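Local coordinates for CHAD domain (PDB 6QV5), which probably binds inorganic polyphosphate through an all-helical domain and also binds zinc, at residues A[36-41]-A[65-70]; A[86-91]-A[150-155]; A[18-23]-A[216-221]; A[28-33]-A[158-163]. All blocks are in the same frame, centred on the assembly; numbering follows the deposited sequence.

Contact 1. Residues A[36-41]-A[65-70]; sequences NCLEHI and RRLRSA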
# COMPACT_ATOMS: atom_id res chain seq x y z
N ASN A 36 -5.84 -11.04 -10.20
CA ASN A 36 -4.67 -11.28 -9.35
C ASN A 36 -4.79 -10.45 -8.06
O ASN A 36 -4.43 -10.94 -6.99
CB ASN A 36 -3.39 -10.90 -10.11
CG ASN A 36 -2.11 -11.28 -9.40
OD1 ASN A 36 -1.62 -10.56 -8.52
ND2 ASN A 36 -1.54 -12.41 -9.77
N CYS A 37 -5.32 -9.21 -8.18
CA CYS A 37 -5.55 -8.29 -7.07
C CYS A 37 -6.66 -8.81 -6.16
O CYS A 37 -6.48 -8.82 -4.94
CB CYS A 37 -5.85 -6.89 -7.57
SG CYS A 37 -4.42 -6.03 -8.27
N LEU A 38 -7.79 -9.25 -6.75
CA LEU A 38 -8.94 -9.78 -6.02
C LEU A 38 -8.60 -11.09 -5.30
O LEU A 38 -9.06 -11.29 -4.18
CB LEU A 38 -10.17 -9.95 -6.92
CG LEU A 38 -10.84 -8.66 -7.42
CD1 LEU A 38 -11.75 -8.94 -8.61
CD2 LEU A 38 -11.62 -7.95 -6.31
N GLU A 39 -7.76 -11.95 -5.93
CA GLU A 39 -7.30 -13.22 -5.34
C GLU A 39 -6.41 -12.93 -4.12
O GLU A 39 -6.54 -13.60 -3.10
CB GLU A 39 -6.54 -14.07 -6.38
CG GLU A 39 -6.09 -15.43 -5.88
CD GLU A 39 -5.05 -16.15 -6.72
OE1 GLU A 39 -4.11 -15.48 -7.22
OE2 GLU A 39 -5.16 -17.38 -6.88
N HIS A 40 -5.53 -11.90 -4.22
CA HIS A 40 -4.62 -11.46 -3.16
C HIS A 40 -5.40 -11.01 -1.91
O HIS A 40 -4.95 -11.25 -0.79
CB HIS A 40 -3.69 -10.35 -3.69
CG HIS A 40 -2.51 -10.04 -2.81
ND1 HIS A 40 -1.76 -8.89 -3.01
CD2 HIS A 40 -1.97 -10.73 -1.77
CE1 HIS A 40 -0.81 -8.91 -2.09
NE2 HIS A 40 -0.90 -10.00 -1.32
N ILE A 41 -6.58 -10.40 -2.11
CA ILE A 41 -7.48 -9.94 -1.05
C ILE A 41 -8.25 -11.14 -0.45
O ILE A 41 -8.20 -11.35 0.76
CB ILE A 41 -8.45 -8.83 -1.58
CG1 ILE A 41 -7.67 -7.59 -2.07
CG2 ILE A 41 -9.50 -8.43 -0.52
CD1 ILE A 41 -8.40 -6.70 -3.08
N ARG A 65 -4.59 -2.06 -1.78
CA ARG A 65 -3.77 -0.98 -2.35
C ARG A 65 -3.43 -1.26 -3.81
O ARG A 65 -3.52 -0.35 -4.63
CB ARG A 65 -2.49 -0.77 -1.54
CG ARG A 65 -2.65 0.20 -0.39
CD ARG A 65 -1.30 0.76 0.02
NE ARG A 65 -1.31 1.24 1.40
CZ ARG A 65 -0.98 0.50 2.45
NH1 ARG A 65 -0.60 -0.76 2.29
NH2 ARG A 65 -1.02 1.01 3.68
N ARG A 66 -3.06 -2.53 -4.13
CA ARG A 66 -2.72 -3.00 -5.48
C ARG A 66 -3.94 -2.89 -6.40
O ARG A 66 -3.79 -2.50 -7.55
CB ARG A 66 -2.21 -4.45 -5.45
CG ARG A 66 -0.76 -4.58 -5.01
CD ARG A 66 -0.31 -6.03 -4.92
NE ARG A 66 -0.07 -6.61 -6.24
CZ ARG A 66 -0.85 -7.53 -6.82
NH1 ARG A 66 -0.56 -7.99 -8.02
NH2 ARG A 66 -1.92 -7.99 -6.18
N LEU A 67 -5.14 -3.22 -5.87
CA LEU A 67 -6.41 -3.14 -6.59
C LEU A 67 -6.76 -1.69 -6.92
O LEU A 67 -7.13 -1.41 -8.07
CB LEU A 67 -7.53 -3.81 -5.76
CG LEU A 67 -8.94 -3.82 -6.37
CD1 LEU A 67 -9.09 -4.91 -7.43
CD2 LEU A 67 -9.99 -4.00 -5.29
N ARG A 68 -6.64 -0.77 -5.94
CA ARG A 68 -6.93 0.65 -6.11
C ARG A 68 -6.01 1.31 -7.15
O ARG A 68 -6.49 2.10 -7.97
CB ARG A 68 -6.87 1.40 -4.77
CG ARG A 68 -7.81 2.60 -4.72
CD ARG A 68 -7.32 3.68 -3.78
NE ARG A 68 -7.65 3.40 -2.39
CZ ARG A 68 -8.76 3.80 -1.77
NH1 ARG A 68 -9.67 4.50 -2.43
NH2 ARG A 68 -8.96 3.50 -0.50
N SER A 69 -4.70 0.97 -7.13
CA SER A 69 -3.72 1.49 -8.08
C SER A 69 -3.97 0.94 -9.49
O SER A 69 -3.77 1.67 -10.47
CB SER A 69 -2.29 1.19 -7.63
OG SER A 69 -2.03 -0.21 -7.58
N ALA A 70 -4.45 -0.32 -9.59
CA ALA A 70 -4.79 -0.97 -10.86
C ALA A 70 -6.02 -0.30 -11.48
O ALA A 70 -6.06 -0.09 -12.69
CB ALA A 70 -5.06 -2.45 -10.65
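The guanidinium of Arg66 has Cys37 SG over one face and Asn36 OD1 at its edge, while His40 ND1 approaches obliquely. The edge bond, Arg66 NH1 to Asn36 OD1, is 2.8 Å long, with the amide and guanidinium planes 70° apart. A weak bond runs from Arg66 NH2 to His40 ND1 at 3.3 Å, and the imidazole has Arg66 CD in plane at its edge. Gln59 fixes the other ring nitrogen of His40, NE2; Asn36 takes the main bond of the buried guanidinium and ND1 a weak one. The Arg66 chain can present its head group this way because it bends at chi3 (76°), which swings NE aside from the line of the aliphatic part. Arginine suits this place by joining a long apolar stem to a flat donor head.

Beside the polar group the packing is apolar. Cys37 is small enough for its CB to meet Leu67 CD1 at 3.8 Å. The other Leu67 methyl, CD2, meets Ile41 CD1 at 3.8 Å with the two side chains crossing at about a right angle, and Leu38 CD2 reaches Leu67 CD1 at 4.1 Å. Phe217 of helix 198-217 packs on Cys37 and Arg66. The axes approach to 8.9 Å at 159°, an antiparallel pair consistent with the four-helix bundle of the CHAD domain.

Contact 2. Residues A[86-91]-A[150-155]; sequences DDISWL and TRLMLT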
# COMPACT_ATOMS: atom_id res chain seq x y z
N ASP A 86 -16.41 3.81 -3.45
CA ASP A 86 -16.74 4.20 -2.08
C ASP A 86 -16.54 3.02 -1.13
O ASP A 86 -16.04 3.21 -0.01
CB ASP A 86 -18.19 4.72 -1.98
CG ASP A 86 -18.50 6.00 -2.74
OD1 ASP A 86 -17.54 6.75 -3.05
OD2 ASP A 86 -19.69 6.27 -3.00
N ASP A 87 -16.92 1.80 -1.58
CA ASP A 87 -16.78 0.56 -0.81
C ASP A 87 -15.32 0.10 -0.72
O ASP A 87 -14.94 -0.50 0.29
CB ASP A 87 -17.69 -0.54 -1.37
CG ASP A 87 -19.17 -0.23 -1.37
OD1 ASP A 87 -19.66 0.32 -0.36
OD2 ASP A 87 -19.85 -0.54 -2.37
N ILE A 88 -14.51 0.38 -1.76
CA ILE A 88 -13.07 0.06 -1.80
C ILE A 88 -12.35 0.96 -0.79
O ILE A 88 -11.49 0.48 -0.05
CB ILE A 88 -12.50 0.16 -3.25
CG1 ILE A 88 -13.01 -1.00 -4.13
CG2 ILE A 88 -10.95 0.21 -3.26
CD1 ILE A 88 -13.12 -0.69 -5.61
N SER A 89 -12.76 2.24 -0.72
CA SER A 89 -12.23 3.24 0.22
C SER A 89 -12.58 2.86 1.66
O SER A 89 -11.76 3.05 2.55
CB SER A 89 -12.77 4.63 -0.12
OG SER A 89 -12.31 5.04 -1.40
N TRP A 90 -13.79 2.30 1.87
CA TRP A 90 -14.27 1.82 3.17
C TRP A 90 -13.44 0.61 3.62
O TRP A 90 -13.01 0.58 4.77
CB TRP A 90 -15.78 1.49 3.11
CG TRP A 90 -16.26 0.57 4.19
CD1 TRP A 90 -16.51 0.89 5.49
CD2 TRP A 90 -16.54 -0.83 4.06
NE1 TRP A 90 -16.93 -0.22 6.18
CE2 TRP A 90 -16.95 -1.30 5.33
CE3 TRP A 90 -16.46 -1.75 3.00
CZ2 TRP A 90 -17.30 -2.63 5.56
CZ3 TRP A 90 -16.81 -3.07 3.23
CH2 TRP A 90 -17.22 -3.50 4.49
N LEU A 91 -13.21 -0.36 2.71
CA LEU A 91 -12.42 -1.57 2.96
C LEU A 91 -10.95 -1.22 3.27
O LEU A 91 -10.35 -1.83 4.15
CB LEU A 91 -12.53 -2.54 1.77
CG LEU A 91 -11.75 -3.86 1.82
CD1 LEU A 91 -12.21 -4.75 2.97
CD2 LEU A 91 -11.87 -4.61 0.51
N THR A 150 -18.75 -8.80 0.92
CA THR A 150 -19.04 -9.89 -0.01
C THR A 150 -19.73 -9.40 -1.28
O THR A 150 -19.43 -9.90 -2.36
CB THR A 150 -19.79 -11.04 0.67
OG1 THR A 150 -20.92 -10.51 1.36
CG2 THR A 150 -18.90 -11.82 1.63
N ARG A 151 -20.62 -8.39 -1.15
CA ARG A 151 -21.31 -7.78 -2.30
C ARG A 151 -20.31 -7.03 -3.17
O ARG A 151 -20.37 -7.15 -4.39
CB ARG A 151 -22.45 -6.85 -1.87
CG ARG A 151 -23.72 -7.60 -1.49
CD ARG A 151 -24.90 -6.68 -1.26
NE ARG A 151 -25.57 -6.33 -2.52
CZ ARG A 151 -26.73 -5.68 -2.60
NH1 ARG A 151 -27.26 -5.41 -3.79
NH2 ARG A 151 -27.36 -5.30 -1.50
N LEU A 152 -19.35 -6.31 -2.55
CA LEU A 152 -18.30 -5.55 -3.23
C LEU A 152 -17.41 -6.46 -4.09
O LEU A 152 -17.19 -6.14 -5.26
CB LEU A 152 -17.46 -4.74 -2.21
CG LEU A 152 -16.09 -4.20 -2.65
CD1 LEU A 152 -16.23 -3.03 -3.62
CD2 LEU A 152 -15.26 -3.78 -1.46
N MET A 153 -16.92 -7.58 -3.51
CA MET A 153 -16.05 -8.55 -4.20
C MET A 153 -16.76 -9.20 -5.38
O MET A 153 -16.14 -9.44 -6.42
CB MET A 153 -15.56 -9.64 -3.22
CG MET A 153 -14.62 -9.12 -2.14
SD MET A 153 -12.99 -8.62 -2.75
CE MET A 153 -13.06 -6.88 -2.41
N LEU A 154 -18.07 -9.46 -5.23
CA LEU A 154 -18.93 -10.05 -6.25
C LEU A 154 -19.22 -9.05 -7.37
O LEU A 154 -19.09 -9.41 -8.54
CB LEU A 154 -20.23 -10.55 -5.59
CG LEU A 154 -21.20 -11.36 -6.45
CD1 LEU A 154 -20.67 -12.77 -6.69
CD2 LEU A 154 -22.56 -11.43 -5.79
N THR A 155 -19.59 -7.79 -7.01
CA THR A 155 -19.90 -6.73 -7.98
C THR A 155 -18.65 -6.30 -8.76
O THR A 155 -18.76 -6.04 -9.96
CB THR A 155 -20.65 -5.56 -7.30
OG1 THR A 155 -21.70 -6.08 -6.49
CG2 THR A 155 -21.25 -4.58 -8.30
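In the CHAD helical bundle Leu152 of helix 147-163 packs between Asp87, Ile88 and Leu91 of helix 82-108, with Leu84 of that helix also touching it. The two short segments cross at 129°, with axes 10.4 Å apart; the crossing is steep, and Leu152 takes part in three of the four residue contacts. Its CG stands anti to the backbone N (chi1 163°), and the two methyls beyond it then divide the work. CD1 rests against Asp87 CB at 3.7 Å and Ile88 CG1 at 3.8 Å, the isoleucine crossing it at about a right angle. CD2 faces the backbone, 3.7 Å from Asp87 O, and touches Leu91 CD2 at 4.0 Å. A branched leucine suits the place because its two methyls can meet different neighbours at once.

Of its side chain Asp87 brings the methylene CB to the leucine; its carboxylate forms a salt bridge with Arg148, which also makes a cation-pi contact with Trp90. An acid is therefore tolerated beside an apolar side chain, since its charge is answered at the border. No hydrogen bond joins the two segments, and the fit is one of shape. Flexible Met153 completes it from the side: its chain bends at chi2 and again at chi3, where an angle of 115° carries the terminal methyl CE to 3.9 Å from Leu91 CD2.

Contact 3. Residues A[18-23]-A[216-221]; sequences LALDAD and EFFHGL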
# COMPACT_ATOMS: atom_id res chain seq x y z
N LEU A 18 2.43 -12.74 -11.86
CA LEU A 18 1.67 -12.63 -13.10
C LEU A 18 2.59 -12.47 -14.31
O LEU A 18 3.16 -11.40 -14.53
CB LEU A 18 0.63 -11.49 -13.01
CG LEU A 18 -0.45 -11.44 -14.09
CD1 LEU A 18 -1.52 -12.51 -13.86
CD2 LEU A 18 -1.11 -10.08 -14.11
N ALA A 19 2.74 -13.56 -15.08
CA ALA A 19 3.58 -13.58 -16.28
C ALA A 19 2.71 -13.57 -17.54
O ALA A 19 2.28 -14.63 -18.03
CB ALA A 19 4.51 -14.79 -16.26
N LEU A 20 2.41 -12.36 -18.04
CA LEU A 20 1.60 -12.16 -19.24
C LEU A 20 2.43 -12.39 -20.50
O LEU A 20 3.64 -12.12 -20.49
CB LEU A 20 1.02 -10.73 -19.27
CG LEU A 20 -0.06 -10.36 -18.25
CD1 LEU A 20 -0.14 -8.86 -18.07
CD2 LEU A 20 -1.42 -10.90 -18.66
N ASP A 21 1.78 -12.86 -21.58
CA ASP A 21 2.44 -13.08 -22.87
C ASP A 21 2.75 -11.73 -23.51
O ASP A 21 2.04 -10.75 -23.26
CB ASP A 21 1.54 -13.92 -23.80
CG ASP A 21 1.35 -15.36 -23.37
OD1 ASP A 21 2.35 -16.10 -23.31
OD2 ASP A 21 0.19 -15.76 -23.13
N ALA A 22 3.82 -11.67 -24.32
CA ALA A 22 4.25 -10.44 -25.01
C ALA A 22 3.21 -9.98 -26.04
O ALA A 22 3.02 -8.77 -26.22
CB ALA A 22 5.60 -10.66 -25.68
N ASP A 23 2.53 -10.94 -26.70
CA ASP A 23 1.51 -10.70 -27.72
C ASP A 23 0.07 -10.65 -27.16
O ASP A 23 -0.89 -10.62 -27.94
CB ASP A 23 1.63 -11.75 -28.85
CG ASP A 23 1.41 -13.19 -28.40
OD1 ASP A 23 2.06 -13.62 -27.42
OD2 ASP A 23 0.59 -13.89 -29.04
N GLU A 216 4.90 -4.73 -11.84
CA GLU A 216 4.63 -6.09 -11.38
C GLU A 216 3.44 -6.67 -12.15
O GLU A 216 3.40 -7.88 -12.39
CB GLU A 216 4.36 -6.13 -9.88
CG GLU A 216 5.61 -6.06 -9.01
CD GLU A 216 5.38 -5.92 -7.52
OE1 GLU A 216 4.31 -5.41 -7.11
OE2 GLU A 216 6.29 -6.32 -6.75
N PHE A 217 2.46 -5.80 -12.53
CA PHE A 217 1.27 -6.17 -13.29
C PHE A 217 1.64 -6.58 -14.72
O PHE A 217 1.17 -7.61 -15.20
CB PHE A 217 0.24 -5.02 -13.32
CG PHE A 217 -0.38 -4.61 -12.01
CD1 PHE A 217 -0.67 -5.55 -11.02
CD2 PHE A 217 -0.76 -3.29 -11.78
CE1 PHE A 217 -1.26 -5.17 -9.82
CE2 PHE A 217 -1.35 -2.91 -10.58
CZ PHE A 217 -1.60 -3.85 -9.60
N PHE A 218 2.47 -5.76 -15.39
CA PHE A 218 2.94 -5.99 -16.76
C PHE A 218 4.38 -6.55 -16.74
O PHE A 218 5.22 -6.12 -17.53
CB PHE A 218 2.85 -4.68 -17.57
CG PHE A 218 1.47 -4.05 -17.66
CD1 PHE A 218 0.55 -4.48 -18.61
CD2 PHE A 218 1.11 -3.01 -16.82
CE1 PHE A 218 -0.71 -3.89 -18.70
CE2 PHE A 218 -0.15 -2.42 -16.90
CZ PHE A 218 -1.06 -2.86 -17.85
N HIS A 219 4.64 -7.52 -15.85
CA HIS A 219 5.94 -8.17 -15.62
C HIS A 219 6.53 -8.87 -16.86
O HIS A 219 7.69 -8.62 -17.20
CB HIS A 219 5.85 -9.13 -14.42
CG HIS A 219 7.08 -9.96 -14.21
ND1 HIS A 219 7.08 -11.33 -14.44
CD2 HIS A 219 8.32 -9.59 -13.81
CE1 HIS A 219 8.31 -11.74 -14.16
NE2 HIS A 219 9.09 -10.73 -13.78
N GLY A 220 5.74 -9.72 -17.52
CA GLY A 220 6.17 -10.48 -18.69
C GLY A 220 6.26 -9.71 -20.00
O GLY A 220 6.56 -10.30 -21.04
N LEU A 221 6.03 -8.38 -19.95
CA LEU A 221 6.06 -7.48 -21.11
C LEU A 221 7.38 -6.71 -21.24
O LEU A 221 7.69 -6.21 -22.33
CB LEU A 221 4.89 -6.49 -20.99
CG LEU A 221 3.59 -6.81 -21.75
CD1 LEU A 221 2.86 -8.00 -21.13
CD2 LEU A 221 2.67 -5.63 -21.73
O HOH W 1 4.09 -10.21 -11.14
O HOH W 2 2.99 -9.66 -16.64
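Leu18 and Leu20 both send a methyl to the carbonyl oxygen of Phe217, the last helical residue before the chain turns at Phe218. Leu18 CD2 lies 3.5 Å from Phe217 O and Leu20 CD1 3.4 Å from it. Different first torsions bring the two methyls to this one oxygen: CG is anti to the backbone N in Leu18 (chi1 -167°) and beside it in Leu20 (chi1 -70°). The Leu20 methyl also comes obliquely near the Phe218 ring, and Leu20 CB rests against Leu221 CD1 at 3.8 Å. Phe217 and Phe218 themselves point away from the loop, into the protein, where both pack on Ile33.

His219 approaches from another quarter: its CB is 3.5 Å from Leu18 O, which lies at the edge of the imidazole. Glycine suits position 220 because a CB there would point toward the loop and clash with Leu20 O; instead Gly220 CA makes a CA-H...O contact of 3.5 Å with Leu20 O.

Between the chains, water 2 makes four bonds. It donates to Leu18 O (2.7 Å from the water oxygen) and to Phe217 O, and accepts from Leu20 N and Gly220 N. Water 1 accepts from Leu18 N and donates to Glu216 O, 2.7 Å from the water oxygen.

The arrangement is that of an extended N-terminal loop laid over the C-terminal end of helix 198-217. With no direct hydrogen bond across it, the chemistry implies that water serves the backbone groups of the helix end while leucine methyls pack round the Phe217 carbonyl, whose oxygen keeps a bond from water 2.

Contact 4. Residues A[28-33]-A[158-163]; sequences EAFPAI and AWMLET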
# COMPACT_ATOMS: atom_id res chain seq x y z
N GLU A 28 -7.25 -9.26 -22.29
CA GLU A 28 -6.69 -10.43 -21.60
C GLU A 28 -5.92 -10.00 -20.35
O GLU A 28 -5.99 -10.69 -19.33
CB GLU A 28 -5.78 -11.24 -22.54
CG GLU A 28 -6.50 -11.86 -23.72
CD GLU A 28 -5.63 -12.51 -24.78
OE1 GLU A 28 -4.52 -12.00 -25.05
OE2 GLU A 28 -6.07 -13.53 -25.36
N ALA A 29 -5.18 -8.87 -20.43
CA ALA A 29 -4.37 -8.32 -19.34
C ALA A 29 -5.22 -7.76 -18.20
O ALA A 29 -4.95 -8.08 -17.04
CB ALA A 29 -3.42 -7.26 -19.87
N PHE A 30 -6.23 -6.92 -18.52
CA PHE A 30 -7.16 -6.29 -17.58
C PHE A 30 -7.81 -7.29 -16.60
O PHE A 30 -7.68 -7.07 -15.39
CB PHE A 30 -8.20 -5.44 -18.33
CG PHE A 30 -9.34 -4.84 -17.55
CD1 PHE A 30 -9.21 -3.59 -16.95
CD2 PHE A 30 -10.58 -5.47 -17.49
CE1 PHE A 30 -10.29 -3.01 -16.26
CE2 PHE A 30 -11.65 -4.90 -16.80
CZ PHE A 30 -11.50 -3.67 -16.20
N PRO A 31 -8.47 -8.41 -17.04
CA PRO A 31 -9.04 -9.34 -16.05
C PRO A 31 -7.98 -10.17 -15.31
O PRO A 31 -8.26 -10.65 -14.22
CB PRO A 31 -9.98 -10.21 -16.89
CG PRO A 31 -9.38 -10.21 -18.24
CD PRO A 31 -8.73 -8.87 -18.42
N ALA A 32 -6.79 -10.33 -15.91
CA ALA A 32 -5.68 -11.07 -15.30
C ALA A 32 -5.04 -10.26 -14.18
O ALA A 32 -4.71 -10.83 -13.14
CB ALA A 32 -4.64 -11.44 -16.35
N ILE A 33 -4.89 -8.93 -14.38
CA ILE A 33 -4.32 -7.98 -13.41
C ILE A 33 -5.28 -7.79 -12.23
O ILE A 33 -4.87 -7.95 -11.08
CB ILE A 33 -3.93 -6.62 -14.09
CG1 ILE A 33 -2.67 -6.79 -14.97
CG2 ILE A 33 -3.74 -5.48 -13.07
CD1 ILE A 33 -2.54 -5.82 -16.12
N ALA A 158 -17.88 -9.13 -11.30
CA ALA A 158 -18.92 -9.09 -12.34
C ALA A 158 -18.66 -7.93 -13.32
O ALA A 158 -18.83 -8.11 -14.52
CB ALA A 158 -20.29 -8.94 -11.71
N TRP A 159 -18.23 -6.77 -12.79
CA TRP A 159 -17.91 -5.58 -13.58
C TRP A 159 -16.64 -5.82 -14.40
O TRP A 159 -16.59 -5.44 -15.57
CB TRP A 159 -17.76 -4.34 -12.66
CG TRP A 159 -17.19 -3.14 -13.34
CD1 TRP A 159 -17.86 -2.23 -14.11
CD2 TRP A 159 -15.82 -2.72 -13.33
NE1 TRP A 159 -16.99 -1.27 -14.57
CE2 TRP A 159 -15.73 -1.55 -14.11
CE3 TRP A 159 -14.65 -3.23 -12.74
CZ2 TRP A 159 -14.51 -0.88 -14.32
CZ3 TRP A 159 -13.45 -2.57 -12.94
CH2 TRP A 159 -13.39 -1.40 -13.72
N MET A 160 -15.63 -6.47 -13.78
CA MET A 160 -14.34 -6.82 -14.39
C MET A 160 -14.54 -7.66 -15.66
O MET A 160 -13.99 -7.32 -16.71
CB MET A 160 -13.46 -7.57 -13.37
CG MET A 160 -12.08 -7.95 -13.89
SD MET A 160 -11.33 -9.27 -12.90
CE MET A 160 -12.05 -10.69 -13.68
N LEU A 161 -15.35 -8.74 -15.56
CA LEU A 161 -15.64 -9.65 -16.67
C LEU A 161 -16.50 -9.03 -17.77
O LEU A 161 -16.34 -9.41 -18.93
CB LEU A 161 -16.27 -10.96 -16.16
CG LEU A 161 -15.40 -11.83 -15.25
CD1 LEU A 161 -16.25 -12.65 -14.32
CD2 LEU A 161 -14.45 -12.71 -16.04
N GLU A 162 -17.38 -8.08 -17.41
CA GLU A 162 -18.26 -7.40 -18.37
C GLU A 162 -17.49 -6.36 -19.20
O GLU A 162 -17.71 -6.27 -20.41
CB GLU A 162 -19.46 -6.75 -17.64
CG GLU A 162 -20.57 -6.28 -18.57
CD GLU A 162 -21.81 -5.67 -17.94
OE1 GLU A 162 -21.76 -5.27 -16.76
OE2 GLU A 162 -22.84 -5.59 -18.65
N THR A 163 -16.61 -5.58 -18.55
CA THR A 163 -15.82 -4.52 -19.20
C THR A 163 -14.61 -5.07 -19.98
O THR A 163 -14.15 -4.41 -20.92
CB THR A 163 -15.43 -3.42 -18.19
OG1 THR A 163 -16.45 -3.29 -17.19
CG2 THR A 163 -15.22 -2.07 -18.85
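Phe30 reaches across to Met160 and Trp159 from the segment 28-33, and its ring can be followed outward from CB. With CG anti to the backbone N (chi1 173°), the ring extends toward helix 147-163. Along one side, CD2 comes 4.0 Å from Met160 O and CE2 closes to 3.4 Å from the same oxygen, which lies in the ring plane at its edge; CE2 also brushes Met160 CG and Thr163 CB. At the tip, CZ meets Trp159 CH2 at 3.9 Å. The two rings form an offset edge-to-face pair, the edge of Phe30 toward the face of the indole, with planes 67° apart. Phe74 makes a further edge-to-face pair with Phe30.

Thr163 lies beside the indole: its OG1 stands over one face of the Trp159 ring, toward the rim, and bonds to Trp159 O at 2.7 Å. Met160 bends at chi3, so that its CE touches Pro31 CB at 3.8 Å while SD sits 3.6 Å from Pro31 O. Proline N has no hydrogen to give to the preceding turn, and the helix is kinked there; its ring offers Met160 an apolar surface.

The segments run antiparallel at 170° and join two helices of the bundle near the surface. No hydrogen bond crosses between them; the chemistry implies adhesion of an aromatic edge to a face, and of a thioether to a proline, with the weakly positive ring hydrogens of Phe30 probably favoured by the Met160 carbonyl.

How the contacts relate
Helix 26-42 serves contacts 1 and 4, whose centres lie about 12 Å apart, and helix 147-163 serves contacts 2 and 4. Contacts 1 and 2, also about 12 Å between centres, are joined by Met153 SD packing on Leu38 CD2 and by a probable hydrogen bond from Arg68 NH1 to Ser89 OG. Phe217 of contact 3 packs on Cys37, Arg66 and Ala70 of contact 1, while Ile33 of contact 4 receives Leu18, Phe217 and Phe218. Contacts 2 and 3 do not touch, their centres being about 27 Å apart. Contact 3 closes a loop of the chain that encloses the other three. All four lie away from the zinc ligands His52 and His138.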